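Local coordinates for putative cytoplasmic protein (Salmonella typhimurium, PDB 2GK3) that is of unknown function but assembles into a hexamer and belongs to a family resembling class I glutamine amidotransferases, at the interface of chains A and B and the interface of chains A and C. Coordinates in Å, arbitrary orientation; residue numbers count along the deposited sequence, not the author numbering. Chains: chain A/B/C, putative cytoplasmic protein.

Contact 1 and contact 2 lie about 19 Å apart, measured between the centres of their C-alpha atoms. Both use the same pair of chain A strands, 19-28 and 31-40. Contact 1 takes the turn that joins them and sets it on helix 88-92 of chain B. Contact 2 takes residues further from the turn and sets them against helix 61-67, the end of helix 95-98 and C:Tyr99 just after it. One hairpin of chain A thus touches two other subunits. Each interface is two-fold symmetric, and six copies form the assembly, in keeping with the hexamerization motif reported for this protein.

Contact 1: the interface of chains A and B. Residues chain A 28-31; chain B 87, 89-90, 128.
The side chains of A:Asp31 and B:Asn89 cross nearly at right angles. The side-chain amide nitrogen ND2 of B:Asn89 donates to the carboxylate oxygen OD1 of A:Asp31 at 2.9 Å. The bond is nearly straight, 175° at the hydrogen. It uses the syn lone pair of OD1, and OD1 lies almost in the amide plane. The carboxylate and amide planes are turned 41° apart. CG of A:Asp31 is anti to its carbonyl carbon (chi1 -58°), which points the carboxylate toward chain B.

The other carboxylate oxygen, OD2, binds two waters. One of them also meets the backbone N of B:Asn89. The second meets OD2 of A:Asp31 at 2.6 Å and is shared with A:Lys28 O, B:Gly87 N and the hydroxyl OG1 of B:Thr90. This water therefore ties the carboxylate to polar groups of both chains. The N-terminal end of helix 88-92, reached through the waters, may favour a negative charge on A:Asp31.

B:Thr90 adds a direct bond. Its OG1 accepts from the backbone N of A:Tyr30 at 3.0 Å. OG1 is anti to the carbonyl carbon, while CG2 is directed toward CA of A:Gly29. The hydroxyl thus faces the turn of chain A as well as the shared water.

Apolar groups flank the polar core. CD2 on the A:Tyr30 ring rests 3.5 Å from CB of B:Asn89, with the ring steeply inclined to the amide. The two methyls of B:Leu128 divide their contacts. CD1 touches the aliphatic CD of A:Lys28 at 3.5 Å, and CD2 packs on CB of A:Asp31 at 3.8 Å.

The chain A residues form the tip of the hairpin made by strands 19-28 and 31-40. A:Gly29 and A:Tyr30 make the turn. The tip sits over the start of helix 88-92 of chain B, beside the loop that carries B:Leu128.

Contact 2: the interface of chains A and C. Residues chain A 24, 33, 35-37; chain C 65, 98-99.
The phenol oxygen OH of C:Tyr99 is held by a serine and a water. It hydrogen-bonds the hydroxyl OG of A:Ser35 at 2.5 Å; which hydroxyl donates cannot be told from the structure. OG of A:Ser35 is roughly anti to the backbone N (chi1 -153°), beside the carbonyl carbon, and this turns it toward the phenol. The water lies 2.7 Å from OH of C:Tyr99 and also meets the backbone O of A:Ser36.

That carbonyl also takes a direct bond from chain C. NE2 of C:Gln65 donates to A:Ser36 O at 2.9 Å, nearly straight at 178°. The donor lies in the carbonyl plane, and the oxygen lies in the amide plane of C:Gln65.

The ring of C:Tyr99 is packed on both faces. A:Lys37 crosses one face, its chain bent at chi3 (-92°). Its ammonium nitrogen NZ lies 3.8 Å from the ring centroid in a cation-pi contact, and its CD touches CE2 of C:Tyr99 at 3.5 Å. C:Phe98, of the same chain as the tyrosine, turns the CD2 edge of its ring to the opposite face, near the rim. The methyl CE of selenomethionine A:Met24 reaches CE1 of C:Tyr99 at 3.5 Å. Together these groups probably limit movement of the phenol.

The site fastens the chain A hairpin to the body of chain C. It probably helps to link subunits within the hexamer.

Contact 1: the interface of chains A and B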
loop_
_atom_site.group_PDB
_atom_site.type_symbol
_atom_site.label_atom_id
_atom_site.label_comp_id
_atom_site.label_asym_id
_atom_site.label_seq_id
_atom_site.Cartn_x
_atom_site.Cartn_y
_atom_site.Cartn_z
ATOM N N LYS A 28 -13.435 2.389 -3.567
ATOM C CA LYS A 28 -14.852 2.472 -3.934
ATOM C C LYS A 28 -15.106 1.541 -5.102
ATOM O O LYS A 28 -14.901 1.903 -6.254
ATOM C CB LYS A 28 -15.234 3.925 -4.247
ATOM C CG LYS A 28 -15.296 4.800 -2.970
ATOM C CD LYS A 28 -14.924 6.232 -3.229
ATOM C CE LYS A 28 -15.565 7.141 -2.201
ATOM N NZ LYS A 28 -15.407 8.573 -2.569
ATOM N N GLY A 29 -15.525 0.318 -4.787
ATOM C CA GLY A 29 -15.616 -0.758 -5.757
ATOM C C GLY A 29 -14.246 -1.144 -6.276
ATOM O O GLY A 29 -13.342 -1.490 -5.495
ATOM N N TYR A 30 -14.095 -1.093 -7.595
ATOM C CA TYR A 30 -12.872 -1.484 -8.293
ATOM C C TYR A 30 -11.742 -0.487 -8.041
ATOM O O TYR A 30 -10.573 -0.855 -8.001
ATOM C CB TYR A 30 -13.155 -1.562 -9.804
ATOM C CG TYR A 30 -11.924 -1.792 -10.657
ATOM C CD1 TYR A 30 -11.569 -3.073 -11.060
ATOM C CD2 TYR A 30 -11.107 -0.724 -11.050
ATOM C CE1 TYR A 30 -10.422 -3.277 -11.827
ATOM C CE2 TYR A 30 -9.970 -0.925 -11.807
ATOM C CZ TYR A 30 -9.642 -2.195 -12.191
ATOM O OH TYR A 30 -8.525 -2.397 -12.948
ATOM N N ASP A 31 -12.112 0.776 -7.885
ATOM C CA ASP A 31 -11.174 1.879 -7.858
ATOM C C ASP A 31 -10.795 2.286 -6.448
ATOM O O ASP A 31 -11.518 2.004 -5.496
ATOM C CB ASP A 31 -11.809 3.095 -8.515
ATOM C CG ASP A 31 -12.221 2.831 -9.912
ATOM O OD1 ASP A 31 -11.308 2.669 -10.759
ATOM O OD2 ASP A 31 -13.454 2.788 -10.158
ATOM N N GLY B 87 -17.482 4.534 -9.588
ATOM C CA GLY B 87 -16.918 4.824 -10.901
ATOM C C GLY B 87 -17.317 3.805 -11.934
ATOM O O GLY B 87 -17.669 2.665 -11.599
ATOM N N ASN B 89 -15.540 2.009 -13.824
ATOM C CA ASN B 89 -14.732 0.761 -13.759
ATOM C C ASN B 89 -15.409 -0.307 -12.912
ATOM O O ASN B 89 -15.255 -1.502 -13.157
ATOM C CB ASN B 89 -13.310 0.992 -13.189
ATOM C CG ASN B 89 -12.375 1.717 -14.152
ATOM O OD1 ASN B 89 -12.462 1.559 -15.363
ATOM N ND2 ASN B 89 -11.462 2.512 -13.606
ATOM N N THR B 90 -16.157 0.126 -11.905
ATOM C CA THR B 90 -16.838 -0.833 -11.046
ATOM C C THR B 90 -17.931 -1.569 -11.835
ATOM O O THR B 90 -18.009 -2.786 -11.777
ATOM C CB THR B 90 -17.362 -0.209 -9.741
ATOM O OG1 THR B 90 -16.268 0.354 -9.009
ATOM C CG2 THR B 90 -17.996 -1.285 -8.866
ATOM N N LEU B 128 -15.758 10.081 -7.155
ATOM C CA LEU B 128 -15.948 8.940 -8.049
ATOM C C LEU B 128 -17.233 8.982 -8.890
ATOM O O LEU B 128 -17.733 7.952 -9.343
ATOM C CB LEU B 128 -15.744 7.620 -7.293
ATOM C CG LEU B 128 -14.248 7.359 -7.522
ATOM C CD1 LEU B 128 -13.417 7.302 -6.248
ATOM C CD2 LEU B 128 -13.984 6.217 -8.495
HETATM O O HOH W 1 -15.494 2.737 -8.562
HETATM O O HOH W 2 -14.015 4.157 -12.604
#

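Contact 2: the interface of chains A and C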
loop_
_atom_site.group_PDB
_atom_site.type_symbol
_atom_site.label_atom_id
_atom_site.label_comp_id
_atom_site.label_asym_id
_atom_site.label_seq_id
_atom_site.Cartn_x
_atom_site.Cartn_y
_atom_site.Cartn_z
HETATM N N MSE A 24 -3.896 6.739 3.804
HETATM C CA MSE A 24 -5.270 6.256 3.625
HETATM C C MSE A 24 -5.629 5.869 2.175
HETATM O O MSE A 24 -5.643 6.709 1.277
HETATM C CB MSE A 24 -6.237 7.331 4.103
HETATM C CG MSE A 24 -6.704 7.152 5.481
HETATM SE SE MSE A 24 -8.146 8.372 5.847
HETATM C CE MSE A 24 -7.217 9.269 7.274
ATOM N N PHE A 33 -8.766 5.869 -4.401
ATOM C CA PHE A 33 -7.990 7.091 -4.395
ATOM C C PHE A 33 -7.342 7.173 -3.013
ATOM O O PHE A 33 -7.767 6.478 -2.077
ATOM C CB PHE A 33 -8.862 8.324 -4.721
ATOM C CG PHE A 33 -9.691 8.796 -3.576
ATOM C CD1 PHE A 33 -9.213 9.785 -2.725
ATOM C CD2 PHE A 33 -10.949 8.251 -3.341
ATOM C CE1 PHE A 33 -9.953 10.206 -1.652
ATOM C CE2 PHE A 33 -11.709 8.684 -2.266
ATOM C CZ PHE A 33 -11.209 9.655 -1.417
ATOM N N SER A 35 -5.372 9.456 0.283
ATOM C CA SER A 35 -5.472 10.583 1.167
ATOM C C SER A 35 -4.280 10.373 2.079
ATOM O O SER A 35 -4.006 9.224 2.456
ATOM C CB SER A 35 -6.741 10.415 1.990
ATOM O OG SER A 35 -7.219 11.661 2.386
ATOM N N SER A 36 -3.580 11.447 2.442
ATOM C CA SER A 36 -2.444 11.338 3.359
ATOM C C SER A 36 -2.392 12.488 4.357
ATOM O O SER A 36 -2.676 13.620 4.009
ATOM C CB SER A 36 -1.116 11.237 2.594
ATOM O OG SER A 36 -1.023 10.031 1.869
ATOM N N LYS A 37 -2.013 12.204 5.599
ATOM C CA LYS A 37 -1.890 13.267 6.615
ATOM C C LYS A 37 -0.849 12.899 7.670
ATOM O O LYS A 37 -0.714 11.739 8.053
ATOM C CB LYS A 37 -3.243 13.566 7.291
ATOM C CG LYS A 37 -3.695 12.445 8.224
ATOM C CD LYS A 37 -5.175 12.298 8.365
ATOM C CE LYS A 37 -5.697 13.094 9.511
ATOM N NZ LYS A 37 -6.989 12.504 10.000
ATOM N N GLN C 65 -1.063 21.400 5.613
ATOM C CA GLN C 65 -2.258 20.662 5.999
ATOM C C GLN C 65 -2.820 20.998 7.387
ATOM O O GLN C 65 -4.035 20.942 7.581
ATOM C CB GLN C 65 -1.964 19.175 5.967
ATOM C CG GLN C 65 -1.613 18.625 4.620
ATOM C CD GLN C 65 -1.613 17.124 4.647
ATOM O OE1 GLN C 65 -0.803 16.527 5.339
ATOM N NE2 GLN C 65 -2.549 16.504 3.940
ATOM N N PHE C 98 -10.837 18.333 4.997
ATOM C CA PHE C 98 -11.082 17.000 4.481
ATOM C C PHE C 98 -11.593 15.984 5.519
ATOM O O PHE C 98 -12.302 15.024 5.176
ATOM C CB PHE C 98 -9.859 16.458 3.740
ATOM C CG PHE C 98 -10.186 15.321 2.814
ATOM C CD1 PHE C 98 -10.839 15.556 1.609
ATOM C CD2 PHE C 98 -9.867 14.016 3.154
ATOM C CE1 PHE C 98 -11.155 14.522 0.753
ATOM C CE2 PHE C 98 -10.188 12.957 2.304
ATOM C CZ PHE C 98 -10.837 13.217 1.095
ATOM N N TYR C 99 -11.221 16.181 6.776
ATOM C CA TYR C 99 -11.539 15.210 7.812
ATOM C C TYR C 99 -12.481 15.749 8.879
ATOM O O TYR C 99 -13.324 15.018 9.353
ATOM C CB TYR C 99 -10.256 14.687 8.472
ATOM C CG TYR C 99 -9.316 14.021 7.504
ATOM C CD1 TYR C 99 -9.619 12.767 6.962
ATOM C CD2 TYR C 99 -8.134 14.652 7.114
ATOM C CE1 TYR C 99 -8.757 12.146 6.061
ATOM C CE2 TYR C 99 -7.252 14.033 6.211
ATOM C CZ TYR C 99 -7.573 12.789 5.704
ATOM O OH TYR C 99 -6.730 12.194 4.826
HETATM O O HOH W 3 -5.167 14.071 3.581
#